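Local atomic coordinates of hypothetical protein SMU.848 (Streptococcus mutans, PDB entry 2G0I), a protein that is probably a cysteine protease of the Prp family, thought to trim a ribosomal protein during ribosome biogenesis. Residues E48-T53 and L118-F123; C87-Q92 and I103-I108. All blocks are in the same frame, centred on the assembly; numbering follows the deposited sequence.

Contact 1 lies in the core, its centre about 4 Å from the centre of the chain and all its touching residues buried; it joins the sheet to helix 114-133 with no hydrogen bond, only phenylalanine rings against strand 46-53. Contact 2, its centre about 12 Å from that of the chain, is partly buried, at the sheet's outermost strand within this chain, where a backbone ladder ties 90-94 to 100-104 while side chains facing the helices pack together. The two meet directly: Val50 O is 2.9 Å from Ile103 N and Glu48 O 2.8 Å from Leu105 N, both probable hydrogen bonds. Leu105 also touches Phe120, so the apolar layer of contact 1 runs on into contact 2.

Contact 1 (E48-T53 and L118-F123); sequences ESVELT and LLFEAF
Val50 reaches from strand 46-53 toward the rings of Phe120 and Phe123 on helix 114-133, joining the two layers of an alpha-beta sandwich. Its CG1 sits 3.8 Å from Phe120 CE2 and equally far, 3.8 Å, from Phe123 CE2, touching both rings obliquely. That methyl is placed by chi1 of 61°, which sets CG1 between the backbone N and the carbonyl carbon; CG2, on the other branch, meets the edge of the Phe123 ring. Further along the strand, Leu52 CD1 comes to the edge of the same ring, a looser touch at 4.3 Å from Phe123 CZ.

Phe120 pushes beyond the valine side chain and brings its outer edge up to the strand backbone. The axes of the short segments are 10.7 Å apart and run at 31° to each other, a gap that the two rings bridge. Phe123 also packs on Leu73, Ser74 and Leu77 of helix 61-84, while Leu119 and Ala122 turn to the second subunit, packing on its Ala122 and Leu119.

Where Phe120 arrives, the strand carries a classic beta bulge: Glu48 and Ser49 both face Ile41. Glu48, whose CB points away from the helix, has its carboxylate in salt bridges with Arg43 and Lys111. At the bulge, Phe120 CZ lies 3.6 Å from Ser49 C, which meets the ring at its edge, near the ring plane.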
ATOM      1  N   GLU B  48     -17.226  -2.948  -2.888  1.00 11.18           N
ATOM      2  CA  GLU B  48     -17.981  -1.715  -2.798  1.00 12.70           C
ATOM      3  C   GLU B  48     -17.605  -0.850  -1.614  1.00 12.05           C
ATOM      4  O   GLU B  48     -17.641   0.354  -1.730  1.00 11.20           O
ATOM      5  CB  GLU B  48     -19.490  -1.992  -2.770  1.00 14.64           C
ATOM      6  CG  GLU B  48     -19.966  -2.617  -4.104  1.00 18.92           C
ATOM      7  CD  GLU B  48     -21.342  -2.119  -4.529  1.00 20.67           C
ATOM      8  OE1 GLU B  48     -21.551  -1.919  -5.740  1.00 23.10           O
ATOM      9  OE2 GLU B  48     -22.178  -1.935  -3.654  1.00 20.86           O
ATOM     10  N   SER B  49     -17.264  -1.464  -0.485  1.00 12.47           N
ATOM     11  CA  SER B  49     -16.890  -0.686   0.696  1.00 12.40           C
ATOM     12  C   SER B  49     -15.957  -1.418   1.644  1.00 12.33           C
ATOM     13  O   SER B  49     -15.900  -2.641   1.672  1.00 10.66           O
ATOM     14  CB  SER B  49     -18.130  -0.226   1.468  1.00 13.43           C
ATOM     15  OG  SER B  49     -18.819  -1.334   2.052  1.00 15.69           O
ATOM     16  N   VAL B  50     -15.252  -0.639   2.454  1.00 10.92           N
ATOM     17  CA  VAL B  50     -14.466  -1.215   3.539  1.00  9.73           C
ATOM     18  C   VAL B  50     -14.587  -0.296   4.734  1.00 11.63           C
ATOM     19  O   VAL B  50     -14.554   0.947   4.597  1.00 12.05           O
ATOM     20  CB  VAL B  50     -12.983  -1.508   3.131  1.00 11.12           C
ATOM     21  CG1 VAL B  50     -12.299  -0.220   2.724  1.00 11.19           C
ATOM     22  CG2 VAL B  50     -12.214  -2.133   4.321  1.00 11.88           C
ATOM     23  N   GLU B  51     -14.771  -0.915   5.897  1.00 12.10           N
ATOM     24  CA  GLU B  51     -14.921  -0.197   7.130  1.00 14.48           C
ATOM     25  C   GLU B  51     -13.839  -0.682   8.062  1.00 15.27           C
ATOM     26  O   GLU B  51     -13.697  -1.886   8.228  1.00 12.75           O
ATOM     27  CB  GLU B  51     -16.326  -0.428   7.688  1.00 16.07           C
ATOM     28  CG  GLU B  51     -16.538   0.151   9.076  1.00 20.98           C
ATOM     29  CD  GLU B  51     -17.940  -0.146   9.634  1.00 24.86           C
ATOM     30  OE1 GLU B  51     -18.876  -0.357   8.833  1.00 27.82           O
ATOM     31  OE2 GLU B  51     -18.091  -0.152  10.874  1.00 26.91           O
ATOM     32  N   LEU B  52     -13.061   0.228   8.651  1.00 11.96           N
ATOM     33  CA  LEU B  52     -12.043  -0.191   9.621  1.00 16.71           C
ATOM     34  C   LEU B  52     -12.204   0.476  10.962  1.00 14.78           C
ATOM     35  O   LEU B  52     -12.515   1.654  11.021  1.00 15.22           O
ATOM     36  CB  LEU B  52     -10.636   0.087   9.110  1.00 19.04           C
ATOM     37  CG  LEU B  52     -10.264  -0.642   7.819  1.00 20.87           C
ATOM     38  CD1 LEU B  52     -10.376   0.360   6.700  1.00 24.80           C
ATOM     39  CD2 LEU B  52      -8.899  -1.225   7.895  1.00 23.55           C
ATOM     40  N   THR B  53     -11.935  -0.267  12.034  1.00 15.27           N
ATOM     41  CA  THR B  53     -11.927   0.334  13.376  1.00 17.85           C
ATOM     42  C   THR B  53     -10.660  -0.085  14.100  1.00 19.02           C
ATOM     43  O   THR B  53     -10.116  -1.133  13.795  1.00 15.04           O
ATOM     44  CB  THR B  53     -13.181  -0.096  14.193  1.00 18.59           C
ATOM     45  OG1 THR B  53     -13.181  -1.529  14.365  1.00 16.63           O
ATOM     46  CG2 THR B  53     -14.477   0.323  13.475  1.00 18.07           C
ATOM     47  N   LEU B 118      -8.979  -2.866  -9.222  1.00 15.33           N
ATOM     48  CA  LEU B 118      -7.613  -3.383  -9.038  1.00 14.14           C
ATOM     49  C   LEU B 118      -7.001  -2.782  -7.783  1.00 11.27           C
ATOM     50  O   LEU B 118      -6.397  -3.504  -6.996  1.00 10.16           O
ATOM     51  CB  LEU B 118      -6.713  -3.080 -10.225  1.00 14.37           C
ATOM     52  CG  LEU B 118      -5.254  -3.557 -10.044  1.00 13.78           C
ATOM     53  CD1 LEU B 118      -5.133  -5.068  -9.829  1.00 14.24           C
ATOM     54  CD2 LEU B 118      -4.489  -3.183 -11.275  1.00 15.04           C
ATOM     55  N   LEU B 119      -7.131  -1.475  -7.610  1.00 10.34           N
ATOM     56  CA  LEU B 119      -6.621  -0.800  -6.400  1.00  9.39           C
ATOM     57  C   LEU B 119      -7.291  -1.328  -5.122  1.00 10.39           C
ATOM     58  O   LEU B 119      -6.632  -1.593  -4.099  1.00  9.83           O
ATOM     59  CB  LEU B 119      -6.807   0.718  -6.521  1.00 10.95           C
ATOM     60  CG  LEU B 119      -5.892   1.358  -7.595  1.00 11.99           C
ATOM     61  CD1 LEU B 119      -6.309   2.818  -7.802  1.00 11.22           C
ATOM     62  CD2 LEU B 119      -4.435   1.225  -7.141  1.00 11.17           C
ATOM     63  N   PHE B 120      -8.597  -1.499  -5.187  1.00 10.54           N
ATOM     64  CA  PHE B 120      -9.368  -1.980  -4.042  1.00 11.14           C
ATOM     65  C   PHE B 120      -8.978  -3.440  -3.696  1.00 11.15           C
ATOM     66  O   PHE B 120      -8.895  -3.809  -2.512  1.00 10.88           O
ATOM     67  CB  PHE B 120     -10.875  -1.886  -4.365  1.00 11.74           C
ATOM     68  CG  PHE B 120     -11.761  -1.631  -3.155  1.00 12.33           C
ATOM     69  CD1 PHE B 120     -12.971  -0.952  -3.322  1.00 12.02           C
ATOM     70  CD2 PHE B 120     -11.353  -2.005  -1.855  1.00 12.55           C
ATOM     71  CE1 PHE B 120     -13.782  -0.663  -2.192  1.00 13.30           C
ATOM     72  CE2 PHE B 120     -12.150  -1.728  -0.723  1.00 12.78           C
ATOM     73  CZ  PHE B 120     -13.380  -1.071  -0.909  1.00 12.89           C
ATOM     74  N   GLU B 121      -8.752  -4.271  -4.705  1.00 10.41           N
ATOM     75  CA  GLU B 121      -8.331  -5.670  -4.463  1.00 10.30           C
ATOM     76  C   GLU B 121      -6.921  -5.715  -3.908  1.00 11.87           C
ATOM     77  O   GLU B 121      -6.620  -6.560  -3.057  1.00 10.92           O
ATOM     78  CB  GLU B 121      -8.399  -6.513  -5.738  1.00 13.89           C
ATOM     79  CG  GLU B 121      -9.847  -6.686  -6.234  1.00 14.35           C
ATOM     80  CD  GLU B 121     -10.624  -7.841  -5.633  1.00 18.47           C
ATOM     81  OE1 GLU B 121     -10.113  -8.541  -4.722  1.00 17.39           O
ATOM     82  OE2 GLU B 121     -11.746  -8.071  -6.147  1.00 18.39           O
ATOM     83  N   ALA B 122      -6.054  -4.821  -4.398  1.00  9.71           N
ATOM     84  CA  ALA B 122      -4.684  -4.730  -3.823  1.00 10.35           C
ATOM     85  C   ALA B 122      -4.733  -4.373  -2.351  1.00 10.94           C
ATOM     86  O   ALA B 122      -3.963  -4.879  -1.563  1.00 11.52           O
ATOM     87  CB  ALA B 122      -3.891  -3.712  -4.552  1.00 10.38           C
ATOM     88  N   PHE B 123      -5.616  -3.457  -1.994  1.00 11.78           N
ATOM     89  CA  PHE B 123      -5.821  -3.096  -0.583  1.00 10.57           C
ATOM     90  C   PHE B 123      -6.330  -4.279   0.211  1.00 11.59           C
ATOM     91  O   PHE B 123      -5.824  -4.555   1.303  1.00 10.77           O
ATOM     92  CB  PHE B 123      -6.777  -1.900  -0.453  1.00 11.48           C
ATOM     93  CG  PHE B 123      -7.075  -1.531   0.965  1.00 12.48           C
ATOM     94  CD1 PHE B 123      -6.043  -1.020   1.797  1.00 10.29           C
ATOM     95  CD2 PHE B 123      -8.359  -1.703   1.475  1.00 12.29           C
ATOM     96  CE1 PHE B 123      -6.308  -0.671   3.118  1.00 12.31           C
ATOM     97  CE2 PHE B 123      -8.657  -1.348   2.820  1.00 11.93           C
ATOM     98  CZ  PHE B 123      -7.625  -0.849   3.631  1.00 11.85           C
TER

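Contact 2 (C87-Q92 and I103-I108); sequences CTVSLQ and IDLSYI
Ser90 and Asp104 pair at the open end of the beta hairpin made by strands 90-94 and 100-104. They form an antiparallel hydrogen-bonded pair: Asp104 N gives a firm bond to Ser90 O at 2.9 Å, with an N-H...O angle of 163° and the donor tilted 22° from the carbonyl plane. The return bond from Ser90 N to Asp104 O is weak at 3.5 Å, and beyond it the strands part. Ser90 O also takes a CA-H...O contact from Ile103.

On the side facing the helices, Ile103 is met from two directions: Leu91 CD1 approaches its CG1, and Val89 CG2 lies 3.9 Å from its CG2. Next comes Leu105, whose CD2 rests against both Val89 CG1, tight at 3.4 Å, and Cys87 SG at 3.5 Å. The sulfur is swung toward it by a chi1 of -180°, anti to the backbone N, and also touches Ile108 CG2. Val116 of helix 114-133 packs on both Cys87 and Leu105.

A type I turn from Leu105 to Ile108 carries the chain back, so that Ile108 CD1 comes 3.4 Å from Thr88 O. An Asx turn leads into it: Asp104 OD1 accepts Ser106 N at 2.9 Å, on its anti side but well out of the carboxylate plane. Past the weakening ladder, then, the two segments are held mainly by apolar contacts, while Asp104 OD1 helps to shape the turn that follows it.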
ATOM      1  N   CYS B  87     -11.474   8.445  -9.543  1.00 27.03           N
ATOM      2  CA  CYS B  87     -12.537   8.005  -8.646  1.00 26.96           C
ATOM      3  C   CYS B  87     -12.458   8.753  -7.303  1.00 28.66           C
ATOM      4  O   CYS B  87     -11.544   8.523  -6.492  1.00 26.54           O
ATOM      5  CB  CYS B  87     -12.431   6.480  -8.456  1.00 25.27           C
ATOM      6  SG  CYS B  87     -13.662   5.675  -7.378  1.00 26.26           S
ATOM      7  N   THR B  88     -13.410   9.657  -7.056  1.00 29.96           N
ATOM      8  CA  THR B  88     -13.470  10.264  -5.738  1.00 32.00           C
ATOM      9  C   THR B  88     -14.415   9.480  -4.860  1.00 29.25           C
ATOM     10  O   THR B  88     -15.602   9.262  -5.177  1.00 30.45           O
ATOM     11  CB  THR B  88     -13.737  11.806  -5.724  1.00 34.04           C
ATOM     12  OG1 THR B  88     -12.667  12.475  -6.401  1.00 36.04           O
ATOM     13  CG2 THR B  88     -13.797  12.360  -4.288  1.00 34.77           C
ATOM     14  N   VAL B  89     -13.861   9.019  -3.757  1.00 25.28           N
ATOM     15  CA  VAL B  89     -14.625   8.156  -2.892  1.00 23.07           C
ATOM     16  C   VAL B  89     -15.389   8.996  -1.888  1.00 20.83           C
ATOM     17  O   VAL B  89     -15.064  10.175  -1.651  1.00 19.40           O
ATOM     18  CB  VAL B  89     -13.715   7.049  -2.237  1.00 24.80           C
ATOM     19  CG1 VAL B  89     -12.867   6.411  -3.316  1.00 26.83           C
ATOM     20  CG2 VAL B  89     -12.818   7.616  -1.120  1.00 23.26           C
ATOM     21  N   SER B  90     -16.406   8.376  -1.308  1.00 16.71           N
ATOM     22  CA  SER B  90     -16.993   8.874  -0.114  1.00 14.65           C
ATOM     23  C   SER B  90     -16.132   8.268   1.003  1.00 16.24           C
ATOM     24  O   SER B  90     -15.810   7.074   0.978  1.00 14.70           O
ATOM     25  CB  SER B  90     -18.428   8.386  -0.050  1.00 16.46           C
ATOM     26  OG  SER B  90     -18.983   8.598   1.218  1.00 17.67           O
ATOM     27  N   LEU B  91     -15.760   9.092   1.973  1.00 14.43           N
ATOM     28  CA  LEU B  91     -14.836   8.663   3.024  1.00 14.14           C
ATOM     29  C   LEU B  91     -15.277   9.318   4.306  1.00 14.74           C
ATOM     30  O   LEU B  91     -15.377  10.545   4.373  1.00 14.07           O
ATOM     31  CB  LEU B  91     -13.407   9.145   2.690  1.00 14.65           C
ATOM     32  CG  LEU B  91     -12.412   8.961   3.868  1.00 14.87           C
ATOM     33  CD1 LEU B  91     -12.111   7.487   4.197  1.00 15.81           C
ATOM     34  CD2 LEU B  91     -11.115   9.715   3.606  1.00 16.79           C
ATOM     35  N   GLN B  92     -15.529   8.512   5.333  1.00 13.89           N
ATOM     36  CA  GLN B  92     -15.833   9.033   6.680  1.00 17.59           C
ATOM     37  C   GLN B  92     -14.669   8.582   7.553  1.00 17.82           C
ATOM     38  O   GLN B  92     -14.278   7.414   7.500  1.00 12.35           O
ATOM     39  CB  GLN B  92     -17.142   8.414   7.158  1.00 21.62           C
ATOM     40  CG  GLN B  92     -17.652   8.961   8.468  1.00 26.67           C
ATOM     41  CD  GLN B  92     -17.727  10.495   8.451  1.00 31.12           C
ATOM     42  OE1 GLN B  92     -18.567  11.101   7.736  1.00 34.20           O
ATOM     43  NE2 GLN B  92     -16.835  11.135   9.225  1.00 31.03           N
ATOM     44  N   ILE B 103     -14.514   3.648   3.662  1.00 13.15           N
ATOM     45  CA  ILE B 103     -14.396   4.040   2.247  1.00 15.01           C
ATOM     46  C   ILE B 103     -15.574   3.409   1.558  1.00 15.33           C
ATOM     47  O   ILE B 103     -15.756   2.193   1.659  1.00 16.15           O
ATOM     48  CB  ILE B 103     -13.096   3.507   1.627  1.00 16.34           C
ATOM     49  CG1 ILE B 103     -11.913   4.060   2.428  1.00 17.35           C
ATOM     50  CG2 ILE B 103     -12.986   3.881   0.118  1.00 17.13           C
ATOM     51  CD1 ILE B 103     -10.661   3.162   2.401  1.00 18.86           C
ATOM     52  N   ASP B 104     -16.398   4.206   0.871  1.00 14.19           N
ATOM     53  CA  ASP B 104     -17.644   3.642   0.360  1.00 15.66           C
ATOM     54  C   ASP B 104     -17.824   4.071  -1.091  1.00 15.77           C
ATOM     55  O   ASP B 104     -17.897   5.264  -1.368  1.00 19.29           O
ATOM     56  CB  ASP B 104     -18.798   4.079   1.229  1.00 17.47           C
ATOM     57  CG  ASP B 104     -20.108   3.342   0.900  1.00 20.75           C
ATOM     58  OD1 ASP B 104     -20.201   2.600  -0.102  1.00 17.64           O
ATOM     59  OD2 ASP B 104     -21.051   3.510   1.690  1.00 23.58           O
ATOM     60  N   LEU B 105     -17.833   3.094  -1.988  1.00 11.53           N
ATOM     61  CA  LEU B 105     -17.981   3.332  -3.433  1.00 15.92           C
ATOM     62  C   LEU B 105     -19.399   2.992  -3.914  1.00 14.56           C
ATOM     63  O   LEU B 105     -19.700   3.089  -5.113  1.00 15.86           O
ATOM     64  CB  LEU B 105     -16.971   2.496  -4.248  1.00 15.03           C
ATOM     65  CG  LEU B 105     -15.457   2.685  -4.114  1.00 17.04           C
ATOM     66  CD1 LEU B 105     -14.775   1.680  -4.938  1.00 18.40           C
ATOM     67  CD2 LEU B 105     -15.009   4.075  -4.565  1.00 22.44           C
ATOM     68  N   SER B 106     -20.240   2.572  -2.989  1.00 16.79           N
ATOM     69  CA  SER B 106     -21.608   2.106  -3.304  1.00 20.14           C
ATOM     70  C   SER B 106     -22.380   3.022  -4.267  1.00 21.82           C
ATOM     71  O   SER B 106     -23.085   2.539  -5.158  1.00 22.14           O
ATOM     72  CB  SER B 106     -22.387   1.916  -2.018  1.00 20.59           C
ATOM     73  OG  SER B 106     -21.682   0.984  -1.198  1.00 22.89           O
ATOM     74  N   TYR B 107     -22.222   4.331  -4.102  1.00 23.14           N
ATOM     75  CA  TYR B 107     -22.949   5.298  -4.923  1.00 24.70           C
ATOM     76  C   TYR B 107     -22.144   5.882  -6.102  1.00 25.10           C
ATOM     77  O   TYR B 107     -22.691   6.684  -6.858  1.00 24.80           O
ATOM     78  CB  TYR B 107     -23.543   6.404  -4.025  1.00 29.69           C
ATOM     79  CG  TYR B 107     -24.543   5.859  -3.014  1.00 31.63           C
ATOM     80  CD1 TYR B 107     -25.901   5.856  -3.293  1.00 33.36           C
ATOM     81  CD2 TYR B 107     -24.121   5.315  -1.790  1.00 32.01           C
ATOM     82  CE1 TYR B 107     -26.834   5.332  -2.376  1.00 33.76           C
ATOM     83  CE2 TYR B 107     -25.043   4.790  -0.866  1.00 32.39           C
ATOM     84  CZ  TYR B 107     -26.397   4.811  -1.172  1.00 32.44           C
ATOM     85  OH  TYR B 107     -27.338   4.316  -0.283  1.00 33.24           O
ATOM     86  N   ILE B 108     -20.879   5.466  -6.291  1.00 20.68           N
ATOM     87  CA  ILE B 108     -19.994   6.118  -7.286  1.00 21.32           C
ATOM     88  C   ILE B 108     -20.221   5.407  -8.617  1.00 21.87           C
ATOM     89  O   ILE B 108     -20.183   4.190  -8.645  1.00 21.54           O
ATOM     90  CB  ILE B 108     -18.486   6.002  -6.897  1.00 22.38           C
ATOM     91  CG1 ILE B 108     -18.223   6.480  -5.448  1.00 22.07           C
ATOM     92  CG2 ILE B 108     -17.597   6.691  -7.944  1.00 22.59           C
ATOM     93  CD1 ILE B 108     -18.758   7.905  -5.050  1.00 22.76           C
TER